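Subtilase cytotoxin, subunit B (Escherichia coli, PDB 3DWA) forms the pentameric receptor-binding part of an AB5 toxin and probably attaches it to host-cell glycans, including a non-human glycan that can be incorporated by human cells. Local coordinates at residues D8-G13 against R75-P80; V14-F19 against F30-K35; I42-M47 against N95-L100. All blocks are in the same frame, centred on the assembly; numbering follows the deposited sequence.

Contact 1: D8-G13 against R75-P80; sequences DGMFSG and RIYYEP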
loop_
_atom_site.group_PDB
_atom_site.type_symbol
_atom_site.label_atom_id
_atom_site.label_comp_id
_atom_site.label_asym_id
_atom_site.label_seq_id
_atom_site.Cartn_x
_atom_site.Cartn_y
_atom_site.Cartn_z
ATOM N N ASP C 8 23.313 0.749 21.928
ATOM C CA ASP C 8 22.326 1.822 22.042
ATOM C C ASP C 8 21.477 1.844 20.738
ATOM O O ASP C 8 22.051 1.849 19.631
ATOM C CB ASP C 8 23.005 3.199 22.184
ATOM C CG ASP C 8 23.680 3.421 23.553
ATOM O OD1 ASP C 8 23.310 2.752 24.569
ATOM O OD2 ASP C 8 24.588 4.299 23.589
ATOM N N GLY C 9 20.143 1.880 20.823
ATOM C CA GLY C 9 19.333 1.900 22.034
ATOM C C GLY C 9 17.899 1.561 21.642
ATOM O O GLY C 9 17.592 1.286 20.466
HETATM N N MSE C 10 17.001 1.623 22.602
HETATM C CA MSE C 10 15.586 1.450 22.306
HETATM C C MSE C 10 14.806 2.278 23.306
HETATM O O MSE C 10 15.339 2.619 24.352
HETATM C CB MSE C 10 15.203 -0.018 22.440
HETATM C CG MSE C 10 15.558 -0.556 23.787
HETATM SE SE MSE C 10 15.023 -2.376 23.855
HETATM C CE MSE C 10 15.262 -2.786 25.744
ATOM N N PHE C 11 13.562 2.630 22.975
ATOM C CA PHE C 11 12.668 3.270 23.935
ATOM C C PHE C 11 11.377 2.511 23.863
ATOM O O PHE C 11 10.832 2.328 22.756
ATOM C CB PHE C 11 12.449 4.751 23.591
ATOM C CG PHE C 11 13.644 5.619 23.889
ATOM C CD1 PHE C 11 13.979 5.932 25.195
ATOM C CD2 PHE C 11 14.453 6.063 22.882
ATOM C CE1 PHE C 11 15.094 6.715 25.484
ATOM C CE2 PHE C 11 15.569 6.850 23.162
ATOM C CZ PHE C 11 15.888 7.164 24.478
ATOM N N SER C 12 10.905 2.032 25.018
ATOM C CA SER C 12 9.697 1.225 25.067
ATOM C C SER C 12 8.516 2.057 25.493
ATOM O O SER C 12 8.718 3.111 26.153
ATOM C CB SER C 12 9.849 0.035 26.004
ATOM O OG SER C 12 10.981 -0.692 25.641
ATOM N N GLY C 13 7.309 1.582 25.118
ATOM C CA GLY C 13 6.029 2.250 25.429
ATOM C C GLY C 13 5.890 3.690 24.916
ATOM O O GLY C 13 5.338 4.589 25.609
ATOM N N ARG C 75 7.733 0.070 20.773
ATOM C CA ARG C 75 9.155 0.203 21.039
ATOM C C ARG C 75 9.767 0.735 19.775
ATOM O O ARG C 75 9.491 0.199 18.703
ATOM C CB ARG C 75 9.763 -1.162 21.332
ATOM C CG ARG C 75 11.297 -1.171 21.455
ATOM C CD ARG C 75 11.764 -2.470 22.035
ATOM N NE ARG C 75 11.403 -2.642 23.446
ATOM C CZ ARG C 75 11.563 -3.795 24.122
ATOM N NH1 ARG C 75 12.075 -4.869 23.514
ATOM N NH2 ARG C 75 11.206 -3.889 25.401
ATOM N N ILE C 76 10.572 1.788 19.920
ATOM C CA ILE C 76 11.383 2.347 18.855
ATOM C C ILE C 76 12.801 1.868 19.076
ATOM O O ILE C 76 13.357 2.066 20.159
ATOM C CB ILE C 76 11.314 3.927 18.829
ATOM C CG1 ILE C 76 10.101 4.399 18.004
ATOM C CG2 ILE C 76 12.472 4.529 18.071
ATOM C CD1 ILE C 76 8.789 4.061 18.563
ATOM N N TYR C 77 13.374 1.228 18.055
ATOM C CA TYR C 77 14.790 0.838 18.029
ATOM C C TYR C 77 15.568 1.792 17.173
ATOM O O TYR C 77 15.190 2.050 16.026
ATOM C CB TYR C 77 14.946 -0.518 17.382
ATOM C CG TYR C 77 14.339 -1.667 18.098
ATOM C CD1 TYR C 77 15.092 -2.432 18.992
ATOM C CD2 TYR C 77 13.013 -2.038 17.860
ATOM C CE1 TYR C 77 14.509 -3.551 19.634
ATOM C CE2 TYR C 77 12.444 -3.130 18.485
ATOM C CZ TYR C 77 13.206 -3.890 19.360
ATOM O OH TYR C 77 12.606 -4.954 19.976
ATOM N N TYR C 78 16.672 2.318 17.709
ATOM C CA TYR C 78 17.393 3.386 17.037
ATOM C C TYR C 78 18.919 3.197 17.143
ATOM O O TYR C 78 19.415 2.494 18.009
ATOM C CB TYR C 78 16.947 4.767 17.591
ATOM C CG TYR C 78 17.460 5.035 19.009
ATOM C CD1 TYR C 78 18.637 5.735 19.213
ATOM C CD2 TYR C 78 16.791 4.539 20.122
ATOM C CE1 TYR C 78 19.141 5.957 20.499
ATOM C CE2 TYR C 78 17.275 4.754 21.426
ATOM C CZ TYR C 78 18.459 5.452 21.596
ATOM O OH TYR C 78 18.954 5.689 22.854
ATOM N N GLU C 79 19.646 3.844 16.249
ATOM C CA GLU C 79 21.086 3.911 16.352
ATOM C C GLU C 79 21.543 5.368 16.313
ATOM O O GLU C 79 21.333 6.038 15.320
ATOM C CB GLU C 79 21.754 3.129 15.250
ATOM C CG GLU C 79 23.204 3.402 15.223
ATOM C CD GLU C 79 23.978 2.257 14.712
ATOM O OE1 GLU C 79 24.266 2.243 13.484
ATOM O OE2 GLU C 79 24.256 1.358 15.546
ATOM N N PRO C 80 22.174 5.852 17.404
ATOM C CA PRO C 80 22.633 7.270 17.438
ATOM C C PRO C 80 23.776 7.570 16.450
ATOM O O PRO C 80 24.496 6.650 16.027
ATOM C CB PRO C 80 23.117 7.481 18.886
ATOM C CG PRO C 80 22.936 6.150 19.623
ATOM C CD PRO C 80 22.485 5.087 18.633
HETATM O O HOH W 1 18.067 3.752 25.061
#
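Phe11 and Tyr78 lay their rings in almost the same orientation, planes 8° apart, but slid so far past one another that they barely overlap. The closest touch is Phe11 CE2 to Tyr78 CE2, 3.2 Å. A chi1 of 72° sets Tyr78 CG between the backbone N and the carbonyl carbon, and one face of the ring lies over Gly9, with Gly9 N 4.0 Å above the ring plane over its centre. Gly9, preceded by a cis peptide bond, has no side chain to separate its backbone from the ring. A water bridges Met10 O and Tyr78 OH, lining one side of the ring pair. Around this packing runs an antiparallel ladder: Phe11 and Ile76 exchange two backbone hydrogen bonds, and so do Gly9 and Tyr78, while Met10 and Tyr77 form the non-hydrogen-bonded pair between them. On the Met10 and Tyr77 face, the selenium of the selenomethionine Met10 sits over one face of the Arg75 guanidinium, 3.7 Å from Arg75 NE, and makes an oblique Met-aromatic contact with the Tyr77 ring. Arg75 grips Ser12 side-on, NE and NH2 both donating to OG, at 3.0 Å from NE to Ser12 OG.

The other end is looser. Asp8 and Pro80 are exposed; their side chains touch at Asp8 CB and Pro80 CG, 3.9 Å apart, besides a backbone touch of Asp8 O on Pro80 CD.

Glu79 OE2 forms salt bridges with Arg7 and Arg114, and Tyr77 OH bonds Pro112 O. Strand 10-12 thus borders one side of strand 73-79, whose other side pairs with strand 96-102, while Phe11 and Tyr78 both pack on Ile42 of strand 41-47.

Contact 2: V14-F19 against F30-K35; sequences VVITQF and FCIEGK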
loop_
_atom_site.group_PDB
_atom_site.type_symbol
_atom_site.label_atom_id
_atom_site.label_comp_id
_atom_site.label_asym_id
_atom_site.label_seq_id
_atom_site.Cartn_x
_atom_site.Cartn_y
_atom_site.Cartn_z
ATOM N N VAL C 14 6.395 3.912 23.717
ATOM C CA VAL C 14 6.377 5.181 23.044
ATOM C C VAL C 14 5.125 5.318 22.177
ATOM O O VAL C 14 4.759 4.374 21.446
ATOM C CB VAL C 14 7.652 5.229 22.150
ATOM C CG1 VAL C 14 7.699 6.417 21.201
ATOM C CG2 VAL C 14 8.881 5.161 23.055
ATOM N N VAL C 15 4.470 6.478 22.214
ATOM C CA VAL C 15 3.349 6.749 21.305
ATOM C C VAL C 15 3.921 7.677 20.236
ATOM O O VAL C 15 4.530 8.716 20.568
ATOM C CB VAL C 15 2.122 7.384 22.062
ATOM C CG1 VAL C 15 1.098 7.942 21.065
ATOM C CG2 VAL C 15 1.463 6.377 23.025
ATOM N N ILE C 16 3.824 7.261 18.961
ATOM C CA ILE C 16 4.341 8.087 17.852
ATOM C C ILE C 16 3.369 9.231 17.665
ATOM O O ILE C 16 2.219 9.020 17.340
ATOM C CB ILE C 16 4.554 7.292 16.484
ATOM C CG1 ILE C 16 5.576 6.158 16.673
ATOM C CG2 ILE C 16 4.959 8.283 15.308
ATOM C CD1 ILE C 16 5.652 5.094 15.478
ATOM N N THR C 17 3.842 10.440 17.876
ATOM C CA THR C 17 2.991 11.626 17.924
ATOM C C THR C 17 3.223 12.606 16.762
ATOM O O THR C 17 2.361 13.432 16.485
ATOM C CB THR C 17 3.213 12.389 19.270
ATOM O OG1 THR C 17 4.603 12.708 19.419
ATOM C CG2 THR C 17 2.808 11.507 20.455
ATOM N N GLN C 18 4.376 12.541 16.108
ATOM C CA GLN C 18 4.656 13.464 14.978
ATOM C C GLN C 18 5.327 12.708 13.838
ATOM O O GLN C 18 6.042 11.728 14.053
ATOM C CB GLN C 18 5.560 14.662 15.366
ATOM C CG GLN C 18 5.096 15.540 16.570
ATOM C CD GLN C 18 3.796 16.287 16.307
ATOM O OE1 GLN C 18 3.554 16.818 15.204
ATOM N NE2 GLN C 18 2.933 16.304 17.312
ATOM N N PHE C 19 5.111 13.199 12.629
ATOM C CA PHE C 19 5.571 12.517 11.410
ATOM C C PHE C 19 6.050 13.599 10.407
ATOM O O PHE C 19 5.355 14.561 10.188
ATOM C CB PHE C 19 4.407 11.718 10.835
ATOM C CG PHE C 19 4.826 10.440 10.176
ATOM C CD1 PHE C 19 4.632 9.236 10.822
ATOM C CD2 PHE C 19 5.414 10.452 8.905
ATOM C CE1 PHE C 19 5.027 8.031 10.218
ATOM C CE2 PHE C 19 5.790 9.269 8.284
ATOM C CZ PHE C 19 5.596 8.053 8.941
ATOM N N PHE C 30 12.006 9.839 6.162
ATOM C CA PHE C 30 10.949 10.271 7.078
ATOM C C PHE C 30 11.548 10.263 8.487
ATOM O O PHE C 30 12.551 9.586 8.745
ATOM C CB PHE C 30 9.653 9.397 6.948
ATOM C CG PHE C 30 9.762 8.035 7.599
ATOM C CD1 PHE C 30 9.310 7.840 8.911
ATOM C CD2 PHE C 30 10.295 6.941 6.892
ATOM C CE1 PHE C 30 9.453 6.590 9.537
ATOM C CE2 PHE C 30 10.440 5.707 7.503
ATOM C CZ PHE C 30 9.995 5.522 8.828
ATOM N N CYS C 31 10.952 11.028 9.384
ATOM C CA CYS C 31 11.399 11.124 10.752
ATOM C C CYS C 31 10.124 11.040 11.584
ATOM O O CYS C 31 9.100 11.591 11.204
ATOM C CB CYS C 31 12.171 12.460 10.972
ATOM S SG CYS C 31 13.009 12.579 12.629
ATOM N N ILE C 32 10.163 10.299 12.684
ATOM C CA ILE C 32 9.035 10.285 13.625
ATOM C C ILE C 32 9.445 10.901 14.960
ATOM O O ILE C 32 10.610 10.901 15.298
ATOM C CB ILE C 32 8.522 8.852 13.872
ATOM C CG1 ILE C 32 9.679 7.951 14.300
ATOM C CG2 ILE C 32 7.828 8.301 12.611
ATOM C CD1 ILE C 32 9.262 6.538 14.621
ATOM N N GLU C 33 8.480 11.435 15.706
ATOM C CA GLU C 33 8.732 11.783 17.091
ATOM C C GLU C 33 7.742 11.001 17.924
ATOM O O GLU C 33 6.603 10.772 17.518
ATOM C CB GLU C 33 8.617 13.287 17.323
ATOM C CG GLU C 33 8.894 13.751 18.771
ATOM C CD GLU C 33 7.925 14.865 19.187
ATOM O OE1 GLU C 33 7.846 15.905 18.471
ATOM O OE2 GLU C 33 7.212 14.686 20.204
ATOM N N GLY C 34 8.201 10.488 19.054
ATOM C CA GLY C 34 7.301 9.799 19.957
ATOM C C GLY C 34 7.524 10.272 21.376
ATOM O O GLY C 34 8.562 10.837 21.666
ATOM N N LYS C 35 6.531 10.047 22.242
ATOM C CA LYS C 35 6.599 10.398 23.671
ATOM C C LYS C 35 6.486 9.139 24.548
ATOM O O LYS C 35 5.566 8.334 24.405
ATOM C CB LYS C 35 5.431 11.301 24.064
ATOM C CG LYS C 35 5.382 12.694 23.486
ATOM C CD LYS C 35 6.227 13.649 24.275
ATOM C CE LYS C 35 6.126 15.014 23.635
ATOM N NZ LYS C 35 7.289 15.872 24.039
#
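Phe19 and Phe30 present nearly parallel rings, planes 11° apart, displaced so that overlap is slight and contact falls between Phe19 CZ and Phe30 CD1, 3.7 Å apart. The adjoining rim atom, Phe19 CE1, lies 3.7 Å from Ile32 CG2; that methyl also meets the edge of the Phe30 ring in its plane. Ile32 slants across Ile16 on the same face, Ile32 CB resting 3.9 Å from Ile16 CG2. Phe67, Ala64 and Leu65 of helix 57-70 pack against this apolar layer. At Gly34, bare of a side chain, Val14 CG1 packs directly on CA.

The reverse face carries Gln18, Glu33 and Lys35 along with Val15. Gln18 and Glu33 run side by side and point the same way, Gln18 CG 3.4 Å from Glu33 OE1, with amide and carboxylate planes 33° apart; Gln18 OE1 is held by Thr102 of a neighbouring subunit. Beside them Thr17 meets Lys35 at about a right angle, and Lys35 NZ reaches Ser41.

Glu33 O accepts from two backbone donors, Thr17 N at 2.8 Å and Gln18 N at 3.2 Å. Thr17 and Gln18 both facing Glu33 make a classic beta bulge, which shifts the register by one and accompanies the strong bend of this hairpin of strands 14-24 and 27-35, as expected in the curled OB-fold barrel of AB5 toxin B subunits.

Contact 3: I42-M47 against N95-L100; sequences ISACSM and NALVGL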
loop_
_atom_site.group_PDB
_atom_site.type_symbol
_atom_site.label_atom_id
_atom_site.label_comp_id
_atom_site.label_asym_id
_atom_site.label_seq_id
_atom_site.Cartn_x
_atom_site.Cartn_y
_atom_site.Cartn_z
ATOM N N ILE C 42 11.562 11.061 21.935
ATOM C CA ILE C 42 12.589 10.375 21.142
ATOM C C ILE C 42 12.275 10.678 19.657
ATOM O O ILE C 42 11.101 10.790 19.279
ATOM C CB ILE C 42 12.599 8.818 21.459
ATOM C CG1 ILE C 42 13.417 7.967 20.442
ATOM C CG2 ILE C 42 11.158 8.258 21.520
ATOM C CD1 ILE C 42 14.953 8.163 20.487
ATOM N N SER C 43 13.312 10.859 18.849
ATOM C CA SER C 43 13.166 11.083 17.423
ATOM C C SER C 43 14.109 10.093 16.759
ATOM O O SER C 43 15.147 9.746 17.311
ATOM C CB SER C 43 13.584 12.496 16.986
ATOM O OG SER C 43 12.843 13.530 17.629
ATOM N N ALA C 44 13.722 9.650 15.578
ATOM C CA ALA C 44 14.529 8.760 14.768
ATOM C C ALA C 44 14.065 8.898 13.316
ATOM O O ALA C 44 12.863 9.008 13.079
ATOM C CB ALA C 44 14.343 7.312 15.281
ATOM N N CYS C 45 15.007 8.913 12.360
ATOM C CA CYS C 45 14.720 8.979 10.932
ATOM C C CYS C 45 15.170 7.722 10.155
ATOM O O CYS C 45 16.159 7.105 10.499
ATOM C CB CYS C 45 15.423 10.186 10.269
ATOM S SG CYS C 45 15.192 11.722 11.156
ATOM N N SER C 46 14.457 7.390 9.080
ATOM C CA SER C 46 14.921 6.377 8.136
ATOM C C SER C 46 15.087 7.062 6.765
ATOM O O SER C 46 14.239 7.871 6.344
ATOM C CB SER C 46 13.920 5.208 8.074
ATOM O OG SER C 46 14.279 4.236 7.087
HETATM N N MSE C 47 16.189 6.752 6.091
HETATM C CA MSE C 47 16.460 7.253 4.766
HETATM C C MSE C 47 16.597 6.094 3.785
HETATM O O MSE C 47 17.222 5.070 4.096
HETATM C CB MSE C 47 17.743 8.070 4.758
HETATM C CG MSE C 47 18.128 8.627 3.378
HETATM SE SE MSE C 47 19.557 9.916 3.738
HETATM C CE MSE C 47 18.822 10.772 5.385
ATOM N N ASN C 95 19.719 10.100 14.951
ATOM C CA ASN C 95 19.251 8.724 15.139
ATOM C C ASN C 95 18.673 8.087 13.889
ATOM O O ASN C 95 17.762 8.631 13.289
ATOM C CB ASN C 95 18.210 8.577 16.269
ATOM C CG ASN C 95 18.721 9.060 17.645
ATOM O OD1 ASN C 95 19.932 9.096 17.906
ATOM N ND2 ASN C 95 17.780 9.474 18.511
ATOM N N ALA C 96 19.182 6.906 13.529
ATOM C CA ALA C 96 18.519 6.068 12.541
ATOM C C ALA C 96 17.480 5.232 13.244
ATOM O O ALA C 96 17.715 4.740 14.341
ATOM C CB ALA C 96 19.543 5.149 11.813
ATOM N N LEU C 97 16.315 5.086 12.606
ATOM C CA LEU C 97 15.287 4.118 12.991
ATOM C C LEU C 97 15.670 2.747 12.448
ATOM O O LEU C 97 15.928 2.589 11.246
ATOM C CB LEU C 97 13.925 4.557 12.401
ATOM C CG LEU C 97 12.702 3.729 12.825
ATOM C CD1 LEU C 97 12.598 3.544 14.351
ATOM C CD2 LEU C 97 11.389 4.277 12.188
ATOM N N VAL C 98 15.700 1.750 13.314
ATOM C CA VAL C 98 16.242 0.456 12.930
ATOM C C VAL C 98 15.291 -0.674 13.227
ATOM O O VAL C 98 15.597 -1.835 12.945
ATOM C CB VAL C 98 17.735 0.208 13.480
ATOM C CG1 VAL C 98 18.619 1.396 13.158
ATOM C CG2 VAL C 98 17.797 -0.126 15.004
ATOM N N GLY C 99 14.116 -0.337 13.753
ATOM C CA GLY C 99 13.155 -1.356 14.114
ATOM C C GLY C 99 11.981 -0.830 14.917
ATOM O O GLY C 99 12.050 0.271 15.463
ATOM N N LEU C 100 10.918 -1.630 15.015
ATOM C CA LEU C 100 9.697 -1.261 15.789
ATOM C C LEU C 100 9.049 -2.533 16.294
ATOM O O LEU C 100 9.153 -3.586 15.632
ATOM C CB LEU C 100 8.672 -0.553 14.868
ATOM C CG LEU C 100 9.014 0.797 14.217
ATOM C CD1 LEU C 100 8.192 1.094 12.959
ATOM C CD2 LEU C 100 8.839 1.934 15.278
HETATM O O HOH W 2 16.174 2.760 8.374
#
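Asn95 sets its amide across the side chain of Ile42, ND2 lying 3.7 Å from Ile42 CD1 and the two side chains crossing at about a right angle. The same nitrogen donates to Ser43 O over 2.9 Å, a nearly straight bond (161° at the hydrogen) in the plane of the amide and close to the C=O axis of the acceptor. A chi1 of -58° sets Asn95 CG anti to the carbonyl carbon and beside the backbone N, and the in-plane bond from ND2 holds the amide's rotation. Asn95 CB rests 3.4 Å from Ser43 O. The side-chain amide thus adds a third bond beside the two backbone ones.

The backbones bridge at a single place, Cys45 with Ala96. Cys45 N donates to Asn95 O over 2.9 Å, and Leu97 N to Cys45 O, standing well above that carbonyl's plane. The segments cross at 84°, too steeply for the ladder to go on. Strands 41-47 and 96-102 belong to an OB-fold barrel, and their brief meeting is consistent with the closure of such a barrel, in which strand 73-79 pairs with strand 96-102.

On the inner side Ala44 CB packs 4.0 Å from Leu97 CB, with Leu97 also touching Phe30, Ile32, Ile76 and Leu60, a core built from four strands and helix 57-70. Farther on, where the chains have diverged, a water bridges the two segments: Ser46 OG donates to it over 2.7 Å, and it donates to Leu97 O. Cys45 CB heads away from strand 96-102 overall, yet still lies 4.1 Å from Asn95 O. Beyond the crossing, Val98 and Gly99 form a classic bulge opposite Tyr77, and Leu100 joins a beta ladder with a strand of a neighbouring subunit.

All three contacts belong to one curled antiparallel sheet. Contact 3 lies nearest the centre of the chain and, like contact 2, is mostly buried, whereas contact 1 is only partly so and has exposed residues at one end. Contacts 1 and 3 use neighbouring strands, 73-79 and 96-102, joined by backbone bonds such as Glu79 N to Ala96 O; contacts 2 and 3 are tied by Gly34 to Ile42 and Phe30 to Ser46. Ile76 of contact 1 packs on Val14 and Ile32 of contact 2. Contact 1 mixes rings, selenium and guanidinium, contact 2 sets an apolar face against a largely polar one, and contact 3 relies chiefly on backbone bonds and one amide.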